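Local coordinates for protein chorismate synthase (Aquifex aeolicus, PDB 1Q1L) that probably catalyses the last step of chorismate biosynthesis, eliminating phosphate from 5-enolpyruvylshikimate-3-phosphate with the help of reduced FMN, at residues Ala185-Leu190 with Phe234-Pro239; Asp287-Ser292 with Tyr297-Asn302. One frame throughout, in Å; residues are numbered along the deposited sequence.

Contact 1: residues Ala185-Leu190 with Phe234-Pro239; sequences ANPEKL and FALNVP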
loop_
_atom_site.group_PDB
_atom_site.type_symbol
_atom_site.label_atom_id
_atom_site.label_comp_id
_atom_site.label_asym_id
_atom_site.label_seq_id
_atom_site.Cartn_x
_atom_site.Cartn_y
_atom_site.Cartn_z
ATOM N N ALA A 185 32.183 13.790 -1.400
ATOM C CA ALA A 185 32.839 12.497 -1.284
ATOM C C ALA A 185 33.707 12.431 -0.038
ATOM O O ALA A 185 34.564 11.561 0.075
ATOM C CB ALA A 185 33.687 12.236 -2.521
ATOM N N ASN A 186 33.474 13.334 0.909
ATOM C CA ASN A 186 34.291 13.373 2.116
ATOM C C ASN A 186 33.484 13.291 3.417
ATOM O O ASN A 186 33.045 14.311 3.948
ATOM C CB ASN A 186 35.119 14.661 2.109
ATOM C CG ASN A 186 36.296 14.599 3.048
ATOM O OD1 ASN A 186 36.175 14.152 4.189
ATOM N ND2 ASN A 186 37.448 15.060 2.577
ATOM N N PRO A 187 33.299 12.071 3.956
ATOM C CA PRO A 187 32.546 11.865 5.200
ATOM C C PRO A 187 33.002 12.791 6.332
ATOM O O PRO A 187 32.181 13.428 6.993
ATOM C CB PRO A 187 32.806 10.394 5.517
ATOM C CG PRO A 187 32.896 9.784 4.160
ATOM C CD PRO A 187 33.761 10.783 3.410
ATOM N N GLU A 188 34.311 12.865 6.547
ATOM C CA GLU A 188 34.870 13.711 7.597
ATOM C C GLU A 188 34.458 15.169 7.429
ATOM O O GLU A 188 34.092 15.832 8.399
ATOM C CB GLU A 188 36.400 13.606 7.610
ATOM C CG GLU A 188 36.940 12.217 7.925
ATOM C CD GLU A 188 36.551 11.177 6.888
ATOM O OE1 GLU A 188 36.771 11.424 5.682
ATOM O OE2 GLU A 188 36.032 10.107 7.278
ATOM N N LYS A 189 34.519 15.675 6.201
ATOM C CA LYS A 189 34.132 17.065 5.946
ATOM C C LYS A 189 32.645 17.289 6.211
ATOM O O LYS A 189 32.259 18.219 6.924
ATOM C CB LYS A 189 34.441 17.460 4.497
ATOM C CG LYS A 189 35.858 17.927 4.249
ATOM C CD LYS A 189 35.992 18.492 2.839
ATOM C CE LYS A 189 37.380 19.065 2.585
ATOM N NZ LYS A 189 37.479 19.686 1.231
ATOM N N LEU A 190 31.814 16.440 5.615
ATOM C CA LEU A 190 30.365 16.532 5.788
ATOM C C LEU A 190 30.031 16.557 7.276
ATOM O O LEU A 190 29.332 17.450 7.757
ATOM C CB LEU A 190 29.684 15.339 5.105
ATOM C CG LEU A 190 29.743 15.371 3.568
ATOM C CD1 LEU A 190 29.368 14.022 2.984
ATOM C CD2 LEU A 190 28.809 16.452 3.058
ATOM N N PHE A 234 22.784 14.870 4.384
ATOM C CA PHE A 234 23.600 13.731 4.014
ATOM C C PHE A 234 23.425 12.592 4.998
ATOM O O PHE A 234 22.952 12.785 6.124
ATOM C CB PHE A 234 25.078 14.137 3.969
ATOM C CG PHE A 234 25.648 14.489 5.315
ATOM C CD1 PHE A 234 26.126 13.499 6.162
ATOM C CD2 PHE A 234 25.659 15.808 5.757
ATOM C CE1 PHE A 234 26.605 13.817 7.435
ATOM C CE2 PHE A 234 26.133 16.131 7.017
ATOM C CZ PHE A 234 26.609 15.133 7.859
ATOM N N ALA A 235 23.809 11.401 4.555
ATOM C CA ALA A 235 23.768 10.201 5.376
ATOM C C ALA A 235 25.081 9.493 5.089
ATOM O O ALA A 235 25.441 9.296 3.925
ATOM C CB ALA A 235 22.589 9.316 4.984
ATOM N N LEU A 236 25.799 9.124 6.146
ATOM C CA LEU A 236 27.086 8.455 6.007
ATOM C C LEU A 236 27.033 6.976 6.371
ATOM O O LEU A 236 26.232 6.557 7.207
ATOM C CB LEU A 236 28.132 9.141 6.892
ATOM C CG LEU A 236 28.331 10.646 6.693
ATOM C CD1 LEU A 236 29.403 11.161 7.632
ATOM C CD2 LEU A 236 28.712 10.914 5.247
ATOM N N ASN A 237 27.901 6.201 5.723
ATOM C CA ASN A 237 28.029 4.764 5.952
ATOM C C ASN A 237 26.839 3.922 5.520
ATOM O O ASN A 237 26.561 2.875 6.109
ATOM C CB ASN A 237 28.340 4.496 7.425
ATOM C CG ASN A 237 29.615 5.184 7.877
ATOM O OD1 ASN A 237 30.649 5.072 7.225
ATOM N ND2 ASN A 237 29.545 5.899 8.999
ATOM N N VAL A 238 26.133 4.375 4.491
ATOM C CA VAL A 238 25.003 3.625 3.978
ATOM C C VAL A 238 25.601 2.623 2.997
ATOM O O VAL A 238 26.317 3.000 2.071
ATOM C CB VAL A 238 24.003 4.543 3.244
ATOM C CG1 VAL A 238 22.875 3.716 2.632
ATOM C CG2 VAL A 238 23.436 5.568 4.216
ATOM N N PRO A 239 25.332 1.328 3.199
ATOM C CA PRO A 239 25.880 0.319 2.293
ATOM C C PRO A 239 25.236 0.393 0.913
ATOM O O PRO A 239 24.178 0.999 0.744
ATOM C CB PRO A 239 25.552 -0.988 3.007
ATOM C CG PRO A 239 24.223 -0.675 3.639
ATOM C CD PRO A 239 24.462 0.707 4.218
#
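Phe234 meets the first turn of helix 187-197 with the flat of its ring: Leu190 CB stands 3.9 Å from the ring centroid and only 1° off the ring normal, a CH-pi contact centred almost perfectly. The ring reaches this place because its CG sits between the backbone N and the carbonyl carbon (chi1 67°). Further out on the ring, Phe234 CE2 comes within 3.5 Å of Leu190 O, a van der Waals approach to the helix backbone. With an alanine here, Leu190 CB would probably lose the ring face it packs on, and a gap would be likely to open between helix and strand. Ala235 turns its methyl away from the helix, as strand alternation demands, and Leu236 points back toward it. Both methyls of Leu236 touch Pro187, CD1 coming closest at 3.6 Å from Pro187 O, and CD2 in addition packs 3.9 Å from Leu190 CD1. Only apolar and van der Waals contacts join the segments, which bury 219 Å² in all. The helix start is held from within its own segment. Asn186 is the N-cap, its OD1 accepting from Lys189 N at 3.0 Å, with the donor 54° out of the carbonyl plane, so the bond is off the lone-pair direction. Beyond Leu236 the chain leaves the strand, and Asn237 ND2 bonds to Gly160 O. The contact thus seats the helix start on one side of strand 229-236, which lies between strands 162-170 and 317-323 of an antiparallel sheet; on the other side, Ala235 packs against Leu367 and Leu371 of helix 356-379, placing this strand between two helices.

Contact 2: residues Asp287-Ser292 with Tyr297-Asn302; sequences DEIGWS and YFRHSN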
loop_
_atom_site.group_PDB
_atom_site.type_symbol
_atom_site.label_atom_id
_atom_site.label_comp_id
_atom_site.label_asym_id
_atom_site.label_seq_id
_atom_site.Cartn_x
_atom_site.Cartn_y
_atom_site.Cartn_z
ATOM N N ASP A 287 31.710 9.359 -11.507
ATOM C CA ASP A 287 32.474 9.097 -10.297
ATOM C C ASP A 287 33.312 7.847 -10.554
ATOM O O ASP A 287 32.783 6.740 -10.635
ATOM C CB ASP A 287 31.543 8.879 -9.098
ATOM C CG ASP A 287 30.696 10.101 -8.783
ATOM O OD1 ASP A 287 31.264 11.213 -8.661
ATOM O OD2 ASP A 287 29.460 9.946 -8.647
ATOM N N GLU A 288 34.620 8.038 -10.692
ATOM C CA GLU A 288 35.542 6.939 -10.960
ATOM C C GLU A 288 35.464 5.809 -9.935
ATOM O O GLU A 288 35.500 6.042 -8.725
ATOM C CB GLU A 288 36.981 7.465 -11.032
ATOM C CG GLU A 288 38.017 6.382 -11.325
ATOM C CD GLU A 288 39.436 6.921 -11.420
ATOM O OE1 GLU A 288 40.358 6.115 -11.669
ATOM O OE2 GLU A 288 39.632 8.143 -11.248
ATOM N N ILE A 289 35.366 4.582 -10.434
ATOM C CA ILE A 289 35.290 3.411 -9.573
ATOM C C ILE A 289 36.663 2.945 -9.107
ATOM O O ILE A 289 37.591 2.783 -9.907
ATOM C CB ILE A 289 34.596 2.236 -10.285
ATOM C CG1 ILE A 289 33.154 2.621 -10.628
ATOM C CG2 ILE A 289 34.628 0.996 -9.390
ATOM C CD1 ILE A 289 32.357 1.519 -11.290
ATOM N N GLY A 290 36.776 2.739 -7.800
ATOM C CA GLY A 290 38.010 2.273 -7.207
ATOM C C GLY A 290 37.735 0.967 -6.486
ATOM O O GLY A 290 36.584 0.551 -6.371
ATOM N N TRP A 291 38.784 0.316 -6.000
ATOM C CA TRP A 291 38.633 -0.953 -5.300
ATOM C C TRP A 291 39.871 -1.211 -4.453
ATOM O O TRP A 291 40.979 -0.804 -4.817
ATOM C CB TRP A 291 38.461 -2.090 -6.310
ATOM C CG TRP A 291 38.307 -3.454 -5.696
ATOM C CD1 TRP A 291 37.141 -4.061 -5.318
ATOM C CD2 TRP A 291 39.359 -4.375 -5.372
ATOM N NE1 TRP A 291 37.400 -5.301 -4.783
ATOM C CE2 TRP A 291 38.754 -5.518 -4.802
ATOM C CE3 TRP A 291 40.755 -4.343 -5.506
ATOM C CZ2 TRP A 291 39.497 -6.622 -4.365
ATOM C CZ3 TRP A 291 41.493 -5.441 -5.072
ATOM C CH2 TRP A 291 40.861 -6.564 -4.508
ATOM N N SER A 292 39.672 -1.883 -3.324
ATOM C CA SER A 292 40.756 -2.228 -2.416
ATOM C C SER A 292 40.458 -3.582 -1.792
ATOM O O SER A 292 39.294 -3.962 -1.640
ATOM C CB SER A 292 40.898 -1.184 -1.310
ATOM O OG SER A 292 41.426 0.028 -1.820
ATOM N N TYR A 297 34.640 -2.263 -3.454
ATOM C CA TYR A 297 34.478 -1.145 -4.376
ATOM C C TYR A 297 34.057 0.162 -3.706
ATOM O O TYR A 297 33.432 0.165 -2.648
ATOM C CB TYR A 297 33.457 -1.509 -5.456
ATOM C CG TYR A 297 33.899 -2.638 -6.360
ATOM C CD1 TYR A 297 34.812 -2.417 -7.393
ATOM C CD2 TYR A 297 33.419 -3.935 -6.170
ATOM C CE1 TYR A 297 35.235 -3.463 -8.219
ATOM C CE2 TYR A 297 33.835 -4.985 -6.986
ATOM C CZ TYR A 297 34.742 -4.742 -8.007
ATOM O OH TYR A 297 35.153 -5.784 -8.809
ATOM N N PHE A 298 34.426 1.271 -4.336
ATOM C CA PHE A 298 34.087 2.602 -3.859
ATOM C C PHE A 298 34.265 3.576 -5.018
ATOM O O PHE A 298 34.600 3.160 -6.129
ATOM C CB PHE A 298 34.963 3.012 -2.666
ATOM C CG PHE A 298 36.444 2.970 -2.940
ATOM C CD1 PHE A 298 37.133 1.764 -2.931
ATOM C CD2 PHE A 298 37.148 4.145 -3.200
ATOM C CE1 PHE A 298 38.503 1.721 -3.173
ATOM C CE2 PHE A 298 38.521 4.119 -3.446
ATOM C CZ PHE A 298 39.202 2.904 -3.432
ATOM N N ARG A 299 34.024 4.858 -4.775
ATOM C CA ARG A 299 34.155 5.865 -5.832
ATOM C C ARG A 299 35.165 6.932 -5.419
ATOM O O ARG A 299 35.359 7.169 -4.229
ATOM C CB ARG A 299 32.792 6.516 -6.109
ATOM C CG ARG A 299 31.667 5.523 -6.420
ATOM C CD ARG A 299 31.870 4.807 -7.749
ATOM N NE ARG A 299 30.744 3.934 -8.084
ATOM C CZ ARG A 299 30.416 2.835 -7.407
ATOM N NH1 ARG A 299 31.126 2.461 -6.350
ATOM N NH2 ARG A 299 29.374 2.105 -7.786
ATOM N N HIS A 300 35.798 7.575 -6.399
ATOM C CA HIS A 300 36.796 8.604 -6.115
ATOM C C HIS A 300 36.220 10.011 -5.970
ATOM O O HIS A 300 36.914 10.938 -5.548
ATOM C CB HIS A 300 37.891 8.575 -7.183
ATOM C CG HIS A 300 38.754 7.353 -7.114
ATOM N ND1 HIS A 300 39.573 7.083 -6.038
ATOM C CD2 HIS A 300 38.884 6.303 -7.959
ATOM C CE1 HIS A 300 40.169 5.917 -6.222
ATOM N NE2 HIS A 300 39.766 5.423 -7.379
ATOM N N SER A 301 34.951 10.163 -6.334
ATOM C CA SER A 301 34.242 11.431 -6.205
ATOM C C SER A 301 32.780 11.050 -5.970
ATOM O O SER A 301 32.426 9.875 -6.084
ATOM C CB SER A 301 34.386 12.282 -7.467
ATOM O OG SER A 301 33.929 11.583 -8.605
ATOM N N ASN A 302 31.932 12.023 -5.649
ATOM C CA ASN A 302 30.536 11.706 -5.377
ATOM C C ASN A 302 29.546 12.720 -5.937
ATOM O O ASN A 302 28.716 13.267 -5.207
ATOM C CB ASN A 302 30.344 11.545 -3.862
ATOM C CG ASN A 302 29.020 10.894 -3.501
ATOM O OD1 ASN A 302 28.475 10.099 -4.265
ATOM N ND2 ASN A 302 28.511 11.214 -2.319
HETATM O O HOH W 1 30.258 5.631 -10.648
HETATM O O HOH W 2 35.895 10.477 -10.150
#
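Asp287 and Ser301 close the base of a beta hairpin formed by strands 289-292 and 296-299, whose local axes run antiparallel at 140°. Asp287, with the most surface covered here, takes a 2.7 Å hydrogen bond from Ser301 OG on the anti lone pair of OD1. The same carboxylate also accepts from the backbone N atoms of Asn303 (at OD1) and Leu304 (at OD2), so it gathers the chain leaving the hairpin.

Tyr297 comes next in buried area. Its ring presents a face to Trp291 in an edge-to-face pair with planes 56° apart. Trp291 CD1 lies over the centre of that face, 3.5 Å from Tyr297 CE1. Ile289 and Arg299 share this side of the hairpin, lying side by side and pointing the same way; Arg299 NE forms a salt bridge with Glu308.

Phe298, on the opposite side, has its CG between the backbone N and the carbonyl carbon, a turn that folds the ring back across the partner strand. Gly290 CA lies over the face of that ring, 4.1 Å from the Phe298 ring centroid, in a CH-pi contact. Gly290 and Phe298 form a hydrogen-bonded pair: Phe298 N donates to Gly290 O at 3.1 Å, while Gly290 N reaches Phe298 O at 2.8 Å, nearly straight at 178°.

In the fold
Contact 1 closes before contact 2 opens along the chain, and their centres lie 14 Å apart on the same side of the chain's centre. Contact 1 belongs to the five-stranded antiparallel sheet and helix 187-197, contact 2 to a separate two-stranded hairpin further out, about 25 Å from the chain centre against 14 Å for contact 1. They touch directly where Ala185 CB packs 3.6 Å from Asn302 N. Asn302 ND2 also bonds to Phe184 O and Pro316 O, tying the hairpin's exit to the approach of the helix and to the chain entering strand 317-323. Contact 1 is apolar packing and contact 2 strand pairing with side-chain bonds, both away from the predicted cofactor-binding residues.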